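Local coordinates for DisA protein (PDB 6CCA), which probably methylates the alpha carbon of polyketide intermediates, building the gem-dimethyl group on a trans-acyltransferase assembly line that makes disorazol, at residues A[62-67]-A[156-161]. Sequence-based numbering, arbitrary orientation.
Sequences ERFSED and RLLWAC
Segments 62-67 and 156-161, cut from helices 55-75 and 152-163, run almost parallel, their N-to-C directions differing by 5° and their axes 11.6 Å apart; S65 and L158 are the nearest pair, their CA atoms 7.9 Å apart. No hydrogen bond crosses between them. L158 reaches over with one methyl: its CG lies anti to the carbonyl carbon (chi1 -73°) and the chain then extends, carrying CD1 to 3.5 Å from S65 OG. A methyl can offer only van der Waals contact; the hydroxyl is hydrogen-bonded to the carbonyl oxygen of L61, one turn earlier. The same methyl meets the ring of F64 obliquely, L158 CD1 to F64 CE2 at 4.2 Å. F64, with CG anti to its backbone N (chi1 171°), directs its ring at the other helix, where its edge meets W159, F64 CZ to W159 CE3 at 4.4 Å. The direct contact buries 149 Å² in all; L61 and L68 of helix 55-75 also touch L158, and L68 touches W159. Helix 135-146 supplies R141 and L145 against F64 and M142 against W159, while helix 342-346 brings F343 to L158 and L346 to S65, making this a junction of four helices.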
ATOM      1  N   GLU A  62     -16.670   3.154   2.016  1.00 15.99           N
ATOM      2  CA  GLU A  62     -16.396   3.005   3.435  1.00 18.93           C
ATOM      3  C   GLU A  62     -17.638   2.571   4.225  1.00 17.51           C
ATOM      4  O   GLU A  62     -17.580   1.707   5.044  1.00 20.01           O
ATOM      5  CB  GLU A  62     -15.861   4.303   4.042  1.00 21.92           C
ATOM      6  CG  GLU A  62     -14.376   4.455   3.945  1.00 32.99           C
ATOM      7  CD  GLU A  62     -13.646   3.878   5.165  1.00 31.71           C
ATOM      8  OE1 GLU A  62     -13.539   4.501   6.233  1.00 33.80           O
ATOM      9  OE2 GLU A  62     -13.224   2.807   5.031  1.00 26.10           O
ATOM     10  N   ARG A  63     -18.745   3.230   3.965  1.00 17.35           N
ATOM     11  CA  ARG A  63     -19.987   2.918   4.632  1.00 19.74           C
ATOM     12  C   ARG A  63     -20.446   1.494   4.273  1.00 19.03           C
ATOM     13  O   ARG A  63     -20.816   0.761   5.102  1.00 18.29           O
ATOM     14  CB  ARG A  63     -21.062   3.944   4.309  1.00 21.40           C
ATOM     15  CG  ARG A  63     -20.835   5.347   4.871  1.00 28.01           C
ATOM     16  CD  ARG A  63     -20.167   5.418   6.254  1.00 34.67           C
ATOM     17  NE  ARG A  63     -18.848   6.032   6.103  1.00 51.09           N
ATOM     18  CZ  ARG A  63     -17.785   5.853   6.873  1.00 53.61           C
ATOM     19  NH1 ARG A  63     -17.785   5.122   7.949  1.00 43.61           N
ATOM     20  NH2 ARG A  63     -16.676   6.433   6.506  1.00 70.16           N
ATOM     21  N   PHE A  64     -20.369   1.156   3.017  1.00 17.69           N
ATOM     22  CA  PHE A  64     -20.656  -0.186   2.576  1.00 16.71           C
ATOM     23  C   PHE A  64     -19.827  -1.236   3.332  1.00 16.00           C
ATOM     24  O   PHE A  64     -20.331  -2.241   3.731  1.00 15.63           O
ATOM     25  CB  PHE A  64     -20.458  -0.260   1.075  1.00 16.14           C
ATOM     26  CG  PHE A  64     -20.526  -1.644   0.502  1.00 17.09           C
ATOM     27  CD1 PHE A  64     -21.716  -2.311   0.413  1.00 18.02           C
ATOM     28  CD2 PHE A  64     -19.409  -2.242  -0.001  1.00 17.33           C
ATOM     29  CE1 PHE A  64     -21.781  -3.554  -0.113  1.00 18.50           C
ATOM     30  CE2 PHE A  64     -19.468  -3.497  -0.551  1.00 17.83           C
ATOM     31  CZ  PHE A  64     -20.668  -4.146  -0.614  1.00 18.31           C
ATOM     32  N   SER A  65     -18.543  -0.960   3.514  1.00 14.48           N
ATOM     33  CA  SER A  65     -17.688  -1.897   4.216  1.00 15.66           C
ATOM     34  C   SER A  65     -18.209  -2.151   5.633  1.00 15.00           C
ATOM     35  O   SER A  65     -18.168  -3.258   6.112  1.00 13.81           O
ATOM     36  CB  SER A  65     -16.241  -1.371   4.245  1.00 16.71           C
ATOM     37  OG  SER A  65     -15.728  -1.238   2.924  1.00 19.12           O
ATOM     38  N   GLU A  66     -18.683  -1.109   6.304  1.00 15.25           N
ATOM     39  CA  GLU A  66     -19.251  -1.242   7.631  1.00 16.29           C
ATOM     40  C   GLU A  66     -20.461  -2.191   7.655  1.00 16.01           C
ATOM     41  O   GLU A  66     -20.543  -3.078   8.502  1.00 16.78           O
ATOM     42  CB  GLU A  66     -19.690   0.141   8.123  1.00 17.33           C
ATOM     43  CG  GLU A  66     -18.516   1.038   8.413  1.00 18.63           C
ATOM     44  CD  GLU A  66     -18.914   2.492   8.621  1.00 22.64           C
ATOM     45  OE1 GLU A  66     -20.051   2.895   8.348  1.00 21.59           O
ATOM     46  OE2 GLU A  66     -18.040   3.204   9.092  1.00 25.39           O
ATOM     47  N   ASP A  67     -21.394  -1.938   6.733  1.00 15.33           N
ATOM     48  CA  ASP A  67     -22.591  -2.731   6.587  1.00 17.03           C
ATOM     49  C   ASP A  67     -22.330  -4.189   6.198  1.00 16.63           C
ATOM     50  O   ASP A  67     -22.880  -5.119   6.751  1.00 16.55           O
ATOM     51  CB  ASP A  67     -23.462  -2.083   5.561  1.00 17.30           C
ATOM     52  CG  ASP A  67     -23.973  -0.671   6.018  1.00 23.57           C
ATOM     53  OD1 ASP A  67     -23.731  -0.236   7.174  1.00 24.47           O
ATOM     54  OD2 ASP A  67     -24.466   0.034   5.156  1.00 27.36           O
ATOM     55  N   ARG A 156     -15.943  -5.373  -6.070  1.00 17.43           N
ATOM     56  CA  ARG A 156     -15.767  -6.745  -6.524  1.00 18.07           C
ATOM     57  C   ARG A 156     -14.921  -7.550  -5.543  1.00 16.85           C
ATOM     58  O   ARG A 156     -15.323  -8.629  -5.106  1.00 17.29           O
ATOM     59  CB  ARG A 156     -15.129  -6.772  -7.914  1.00 23.59           C
ATOM     60  CG  ARG A 156     -16.117  -6.595  -9.055  1.00 30.97           C
ATOM     61  CD  ARG A 156     -15.489  -6.954 -10.391  1.00 40.10           C
ATOM     62  NE  ARG A 156     -15.110  -8.364 -10.456  1.00 47.10           N
ATOM     63  CZ  ARG A 156     -13.855  -8.798 -10.505  1.00 59.29           C
ATOM     64  NH1 ARG A 156     -12.851  -7.932 -10.497  1.00 55.85           N
ATOM     65  NH2 ARG A 156     -13.604 -10.099 -10.563  1.00 62.91           N
ATOM     66  N   LEU A 157     -13.748  -7.025  -5.197  1.00 17.30           N
ATOM     67  CA  LEU A 157     -12.865  -7.717  -4.273  1.00 16.74           C
ATOM     68  C   LEU A 157     -13.551  -7.942  -2.890  1.00 15.96           C
ATOM     69  O   LEU A 157     -13.413  -8.990  -2.291  1.00 17.34           O
ATOM     70  CB  LEU A 157     -11.583  -6.910  -4.082  1.00 18.87           C
ATOM     71  CG  LEU A 157     -10.647  -7.549  -3.043  1.00 24.83           C
ATOM     72  CD1 LEU A 157     -10.336  -8.979  -3.442  1.00 31.13           C
ATOM     73  CD2 LEU A 157      -9.329  -6.776  -2.873  1.00 30.85           C
ATOM     74  N   LEU A 158     -14.176  -6.889  -2.330  1.00 15.11           N
ATOM     75  CA  LEU A 158     -14.851  -7.050  -1.036  1.00 16.34           C
ATOM     76  C   LEU A 158     -15.928  -8.106  -1.117  1.00 14.67           C
ATOM     77  O   LEU A 158     -16.116  -8.873  -0.185  1.00 14.85           O
ATOM     78  CB  LEU A 158     -15.487  -5.759  -0.599  1.00 16.49           C
ATOM     79  CG  LEU A 158     -14.536  -4.685  -0.132  1.00 18.06           C
ATOM     80  CD1 LEU A 158     -15.346  -3.527   0.336  1.00 18.17           C
ATOM     81  CD2 LEU A 158     -13.731  -5.188   1.084  1.00 21.02           C
ATOM     82  N   TRP A 159     -16.693  -8.118  -2.202  1.00 14.37           N
ATOM     83  CA  TRP A 159     -17.756  -9.130  -2.381  1.00 16.67           C
ATOM     84  C   TRP A 159     -17.210 -10.541  -2.486  1.00 16.68           C
ATOM     85  O   TRP A 159     -17.719 -11.446  -1.836  1.00 14.92           O
ATOM     86  CB  TRP A 159     -18.674  -8.794  -3.570  1.00 17.34           C
ATOM     87  CG  TRP A 159     -19.971  -9.546  -3.512  1.00 18.57           C
ATOM     88  CD1 TRP A 159     -20.322 -10.633  -4.268  1.00 19.46           C
ATOM     89  CD2 TRP A 159     -21.010  -9.372  -2.546  1.00 18.51           C
ATOM     90  NE1 TRP A 159     -21.558 -11.089  -3.856  1.00 20.33           N
ATOM     91  CE2 TRP A 159     -21.982 -10.355  -2.789  1.00 19.42           C
ATOM     92  CE3 TRP A 159     -21.217  -8.457  -1.530  1.00 18.15           C
ATOM     93  CZ2 TRP A 159     -23.179 -10.413  -2.085  1.00 20.86           C
ATOM     94  CZ3 TRP A 159     -22.371  -8.540  -0.788  1.00 20.71           C
ATOM     95  CH2 TRP A 159     -23.358  -9.502  -1.083  1.00 21.23           C
ATOM     96  N   ALA A 160     -16.064 -10.723  -3.153  1.00 15.43           N
ATOM     97  CA  ALA A 160     -15.425 -12.040  -3.205  1.00 17.97           C
ATOM     98  C   ALA A 160     -14.973 -12.483  -1.802  1.00 18.54           C
ATOM     99  O   ALA A 160     -15.103 -13.648  -1.424  1.00 18.54           O
ATOM    100  CB  ALA A 160     -14.251 -12.041  -4.206  1.00 18.13           C
ATOM    101  N   CYS A 161     -14.454 -11.561  -1.020  1.00 17.04           N
ATOM    102  CA  CYS A 161     -14.015 -11.887   0.332  1.00 15.57           C
ATOM    103  C   CYS A 161     -15.265 -12.196   1.178  1.00 17.22           C
ATOM    104  O   CYS A 161     -15.281 -13.158   1.926  1.00 15.85           O
ATOM    105  CB  CYS A 161     -13.279 -10.717   0.966  1.00 17.60           C
ATOM    106  SG  CYS A 161     -11.615 -10.472   0.256  1.00 19.08           S
TER